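Side-chain contacts in designed CISK-PX domain (Synthetic construct, PDB 4OXW), which is a computationally designed version of the CISK PX domain and probably binds membrane phosphoinositides, as natural PX domains do: residues Y49-H52 against K53-Q57; E105-V108 against S109-A113. All coordinates share one frame; numbering follows the deposited sequence.

Interaction 1 of 2, residues Y49-H52 against K53-Q57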
loop_
_atom_site.group_PDB
_atom_site.type_symbol
_atom_site.label_atom_id
_atom_site.label_comp_id
_atom_site.label_asym_id
_atom_site.label_seq_id
_atom_site.Cartn_x
_atom_site.Cartn_y
_atom_site.Cartn_z
ATOM N N TYR A 49 4.818 -4.976 -1.285
ATOM C CA TYR A 49 5.280 -6.212 -1.907
ATOM C C TYR A 49 5.574 -7.297 -0.853
ATOM O O TYR A 49 5.170 -8.443 -1.032
ATOM C CB TYR A 49 6.531 -5.911 -2.722
ATOM C CG TYR A 49 7.026 -7.078 -3.546
ATOM C CD1 TYR A 49 6.577 -7.278 -4.844
ATOM C CD2 TYR A 49 7.965 -7.931 -3.025
ATOM C CE1 TYR A 49 7.022 -8.352 -5.589
ATOM C CE2 TYR A 49 8.435 -8.988 -3.766
ATOM C CZ TYR A 49 7.962 -9.191 -5.035
ATOM O OH TYR A 49 8.465 -10.255 -5.751
ATOM N N TRP A 50 6.239 -6.911 0.230
ATOM C CA TRP A 50 6.502 -7.818 1.347
ATOM C C TRP A 50 5.178 -8.302 1.971
ATOM O O TRP A 50 5.015 -9.521 2.183
ATOM C CB TRP A 50 7.396 -7.166 2.405
ATOM C CG TRP A 50 7.991 -8.163 3.392
ATOM C CD1 TRP A 50 9.160 -8.857 3.258
ATOM C CD2 TRP A 50 7.429 -8.557 4.635
ATOM N NE1 TRP A 50 9.351 -9.678 4.355
ATOM C CE2 TRP A 50 8.315 -9.501 5.224
ATOM C CE3 TRP A 50 6.265 -8.218 5.311
ATOM C CZ2 TRP A 50 8.056 -10.098 6.441
ATOM C CZ3 TRP A 50 6.019 -8.792 6.528
ATOM C CH2 TRP A 50 6.910 -9.733 7.083
ATOM N N LEU A 51 4.247 -7.373 2.238
ATOM C CA LEU A 51 2.937 -7.728 2.791
ATOM C C LEU A 51 2.275 -8.773 1.879
ATOM O O LEU A 51 1.758 -9.810 2.329
ATOM C CB LEU A 51 2.044 -6.492 2.878
ATOM C CG LEU A 51 0.610 -6.826 3.244
ATOM C CD1 LEU A 51 0.559 -7.306 4.691
ATOM C CD2 LEU A 51 -0.255 -5.603 3.044
ATOM N N HIS A 52 2.284 -8.504 0.573
ATOM C CA HIS A 52 1.648 -9.368 -0.388
ATOM C C HIS A 52 2.225 -10.770 -0.372
ATOM O O HIS A 52 1.496 -11.759 -0.347
ATOM C CB HIS A 52 1.888 -8.793 -1.752
ATOM C CG HIS A 52 1.259 -9.570 -2.843
ATOM N ND1 HIS A 52 -0.112 -9.653 -2.997
ATOM C CD2 HIS A 52 1.801 -10.285 -3.852
ATOM C CE1 HIS A 52 -0.379 -10.385 -4.059
ATOM N NE2 HIS A 52 0.764 -10.789 -4.588
ATOM N N LYS A 53 3.546 -10.863 -0.385
ATOM C CA LYS A 53 4.177 -12.190 -0.428
ATOM C C LYS A 53 3.812 -12.985 0.828
ATOM O O LYS A 53 3.521 -14.181 0.734
ATOM C CB LYS A 53 5.691 -12.059 -0.569
ATOM C CG LYS A 53 6.157 -11.650 -1.963
ATOM C CD LYS A 53 5.723 -12.624 -3.056
ATOM C CE LYS A 53 6.144 -12.127 -4.428
ATOM N NZ LYS A 53 5.315 -12.708 -5.522
ATOM N N LYS A 54 3.767 -12.334 1.981
ATOM C CA LYS A 54 3.465 -13.041 3.242
ATOM C C LYS A 54 2.004 -13.371 3.353
ATOM O O LYS A 54 1.656 -14.435 3.828
ATOM C CB LYS A 54 3.930 -12.237 4.457
ATOM C CG LYS A 54 5.425 -12.018 4.455
ATOM C CD LYS A 54 6.160 -13.327 4.134
ATOM C CE LYS A 54 7.573 -13.370 4.672
ATOM N NZ LYS A 54 8.508 -14.217 3.873
ATOM N N LEU A 55 1.138 -12.472 2.905
ATOM C CA LEU A 55 -0.297 -12.768 2.907
ATOM C C LEU A 55 -0.661 -13.853 1.956
ATOM O O LEU A 55 -1.550 -14.679 2.237
ATOM C CB LEU A 55 -1.111 -11.538 2.530
ATOM C CG LEU A 55 -1.421 -10.593 3.648
ATOM C CD1 LEU A 55 -2.274 -9.477 3.054
ATOM C CD2 LEU A 55 -2.186 -11.210 4.824
ATOM N N GLN A 56 -0.015 -13.843 0.805
ATOM C CA GLN A 56 -0.275 -14.825 -0.225
ATOM C C GLN A 56 0.082 -16.228 0.279
ATOM O O GLN A 56 -0.541 -17.217 -0.113
ATOM C CB GLN A 56 0.557 -14.449 -1.426
ATOM C CG GLN A 56 0.372 -15.256 -2.674
ATOM C CD GLN A 56 1.078 -14.595 -3.832
ATOM O OE1 GLN A 56 2.302 -14.494 -3.857
ATOM N NE2 GLN A 56 0.302 -14.116 -4.789
ATOM N N GLN A 57 1.067 -16.318 1.158
ATOM C CA GLN A 57 1.419 -17.611 1.752
ATOM C C GLN A 57 0.306 -18.115 2.675
ATOM O O GLN A 57 0.037 -19.310 2.708
ATOM C CB GLN A 57 2.753 -17.540 2.484
ATOM C CG GLN A 57 3.938 -17.455 1.531
ATOM C CD GLN A 57 5.182 -16.778 2.117
ATOM O OE1 GLN A 57 5.333 -16.635 3.338
ATOM N NE2 GLN A 57 6.088 -16.360 1.231
#
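Lys54 sets CG over one face of the Trp50 indole, an i to i+4 pairing on helix 45-58, which follows the three-stranded antiparallel sheet of this PX domain. CG sits above the six-membered ring of Trp50, 3.6 Å from its centroid and 5° off the ring normal, a clear CH-pi contact. The chain bends at chi2 (-46°), which brings CE back to the indole as a second touch, at CZ2. One residue earlier, Lys53 repeats the pairing with Tyr49 in a different way. Its methylene CE comes obliquely to the phenol end of the ring, 3.3 Å from Tyr49 OH, and CG reaches CE2; NZ lies farther from the hydroxyl, whose hydrogen bond is with Lys69 NZ. With alanine in place of Tyr49, the Lys53 methylenes would probably lose their aromatic partner and be freer to turn, and Lys69 NZ would lose a hydrogen-bonding hydroxyl. On the buried side Leu51 and Leu55 run side by side in the same direction, with CG of Leu51 3.9 Å from CD1 of Leu55, and both continue onto helix 105-112 through Phe110 and Val107. The ring of His52, also buried, meets that of Tyr91, whose OH is hydrogen-bonded to ND1. One turn on, the Gln56 amide plane stands 64° from the His52 ring, and NE2 of His52 is 3.4 Å from NE2 of Gln56 without a hydrogen bond between them. Beneath these side chains run four i to i+4 backbone hydrogen bonds, among them the 2.8 Å link from Leu55 N to Leu51 O.

Interaction 2 of 2, residues E105-V108 against S109-A113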
loop_
_atom_site.group_PDB
_atom_site.type_symbol
_atom_site.label_atom_id
_atom_site.label_comp_id
_atom_site.label_asym_id
_atom_site.label_seq_id
_atom_site.Cartn_x
_atom_site.Cartn_y
_atom_site.Cartn_z
ATOM N N GLU A 105 -2.752 -10.101 11.633
ATOM C CA GLU A 105 -1.749 -9.314 12.324
ATOM C C GLU A 105 -0.836 -8.525 11.339
ATOM O O GLU A 105 -0.371 -7.425 11.661
ATOM C CB GLU A 105 -0.901 -10.199 13.229
ATOM C CG GLU A 105 -1.663 -10.667 14.466
ATOM C CD GLU A 105 -0.984 -11.811 15.210
ATOM O OE1 GLU A 105 0.258 -11.965 15.098
ATOM O OE2 GLU A 105 -1.706 -12.552 15.919
ATOM N N LEU A 106 -0.588 -9.103 10.182
ATOM C CA LEU A 106 0.267 -8.429 9.178
ATOM C C LEU A 106 -0.404 -7.187 8.701
ATOM O O LEU A 106 0.230 -6.149 8.531
ATOM C CB LEU A 106 0.550 -9.337 7.987
ATOM C CG LEU A 106 1.476 -10.496 8.288
ATOM C CD1 LEU A 106 1.388 -11.525 7.179
ATOM C CD2 LEU A 106 2.881 -9.991 8.484
ATOM N N VAL A 107 -1.691 -7.291 8.424
ATOM C CA VAL A 107 -2.417 -6.170 7.892
ATOM C C VAL A 107 -2.620 -5.123 8.958
ATOM O O VAL A 107 -2.488 -3.935 8.704
ATOM C CB VAL A 107 -3.752 -6.643 7.314
ATOM C CG1 VAL A 107 -4.587 -5.436 6.876
ATOM C CG2 VAL A 107 -3.475 -7.595 6.145
ATOM N N VAL A 108 -2.962 -5.542 10.181
ATOM C CA VAL A 108 -3.124 -4.600 11.265
ATOM C C VAL A 108 -1.844 -3.774 11.459
ATOM O O VAL A 108 -1.901 -2.547 11.573
ATOM C CB VAL A 108 -3.510 -5.340 12.571
ATOM C CG1 VAL A 108 -3.443 -4.424 13.776
ATOM C CG2 VAL A 108 -4.923 -5.904 12.414
ATOM N N SER A 109 -0.713 -4.448 11.419
ATOM C CA SER A 109 0.570 -3.770 11.539
ATOM C C SER A 109 0.800 -2.811 10.334
ATOM O O SER A 109 1.151 -1.595 10.517
ATOM C CB SER A 109 1.691 -4.793 11.646
ATOM O OG SER A 109 2.973 -4.142 11.603
ATOM N N PHE A 110 0.541 -3.335 9.137
ATOM C CA PHE A 110 0.737 -2.560 7.893
ATOM C C PHE A 110 -0.010 -1.255 7.977
ATOM O O PHE A 110 0.483 -0.199 7.565
ATOM C CB PHE A 110 0.310 -3.368 6.685
ATOM C CG PHE A 110 0.615 -2.694 5.375
ATOM C CD1 PHE A 110 1.888 -2.765 4.840
ATOM C CD2 PHE A 110 -0.391 -2.031 4.662
ATOM C CE1 PHE A 110 2.175 -2.171 3.635
ATOM C CE2 PHE A 110 -0.119 -1.470 3.424
ATOM C CZ PHE A 110 1.173 -1.549 2.917
ATOM N N LEU A 111 -1.216 -1.302 8.554
ATOM C CA LEU A 111 -2.083 -0.157 8.578
ATOM C C LEU A 111 -2.067 0.684 9.848
ATOM O O LEU A 111 -2.776 1.698 9.923
ATOM C CB LEU A 111 -3.526 -0.618 8.320
ATOM C CG LEU A 111 -3.793 -1.171 6.942
ATOM C CD1 LEU A 111 -5.242 -1.624 6.936
ATOM C CD2 LEU A 111 -3.534 -0.084 5.882
ATOM N N GLN A 112 -1.259 0.274 10.823
ATOM C CA GLN A 112 -1.183 1.063 12.056
ATOM C C GLN A 112 0.221 1.479 12.496
ATOM O O GLN A 112 0.365 2.468 13.187
ATOM C CB GLN A 112 -1.936 0.370 13.192
ATOM C CG GLN A 112 -3.378 0.039 12.887
ATOM C CD GLN A 112 -4.142 -0.577 14.075
ATOM O OE1 GLN A 112 -3.618 -0.712 15.189
ATOM N NE2 GLN A 112 -5.382 -0.975 13.823
ATOM N N ALA A 113 1.237 0.721 12.108
ATOM C CA ALA A 113 2.596 0.883 12.631
ATOM C C ALA A 113 3.217 2.226 12.252
ATOM O O ALA A 113 2.939 3.257 12.868
ATOM C CB ALA A 113 3.473 -0.244 12.121
#
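Leu111 packs alongside Val107 one turn earlier on helix 105-112, a short helix of the PX domain wedged between helix 45-58, helix 78-96 and the antiparallel sheet. From the backbone outward, CB of Leu111 lies 3.5 Å from the carbonyl O of Val107, and CG keeps the same distance from that oxygen. Beyond CG, the CD1 methyl meets CG1 of Val107 at 3.9 Å, the two side chains pointing the same way. This follows from the torsions: Leu111 CG is anti to its own carbonyl carbon (chi1 -67°), which turns the chain back along the helix. The side chain as a whole is buried, touching Ile92 and Val96 of helix 78-96 and Ile30 of strand 25-34.

On another side of the helix, Gln112 runs beside Val108 in similar fashion. Its extended chain sets the amide carbon CD 3.9 Å from CG1 of Val108, a van der Waals touch near the exposed end of the side chain, which also rests on Trp39.

The backbone changes character here. Ser109 N and Phe110 N donate to Glu105 O and Leu106 O in the usual i to i+4 pattern, but Leu111 N reaches two carbonyls: its bond to Val107 O is 2.9 Å long, whereas that to Val108 O is weak, at 3.3 Å with an N-H...O angle of 126°.

Interactions 1 and 2 lie on different helices that pack directly against each other. Leu51, Leu55, Val107 and Phe110 supply the buried part of that interface, while Lys54 meets Leu106 nearer its margin. Leu55 CD1 touches Val107 CG2 at 3.8 Å, tying the leucine pair of 49-57 to the valine-leucine pair of 105-113. Beyond this shared core the chemistry differs: the first helix carries lysine chains laid against aromatic rings and a histidine hydrogen-bonded to Tyr91, whereas the second has a glutamine beside a valine, and backbone carbonyls of Phe110 and Leu111 hydrogen-bonded to Arg43 and Trp39 of strand 37-44.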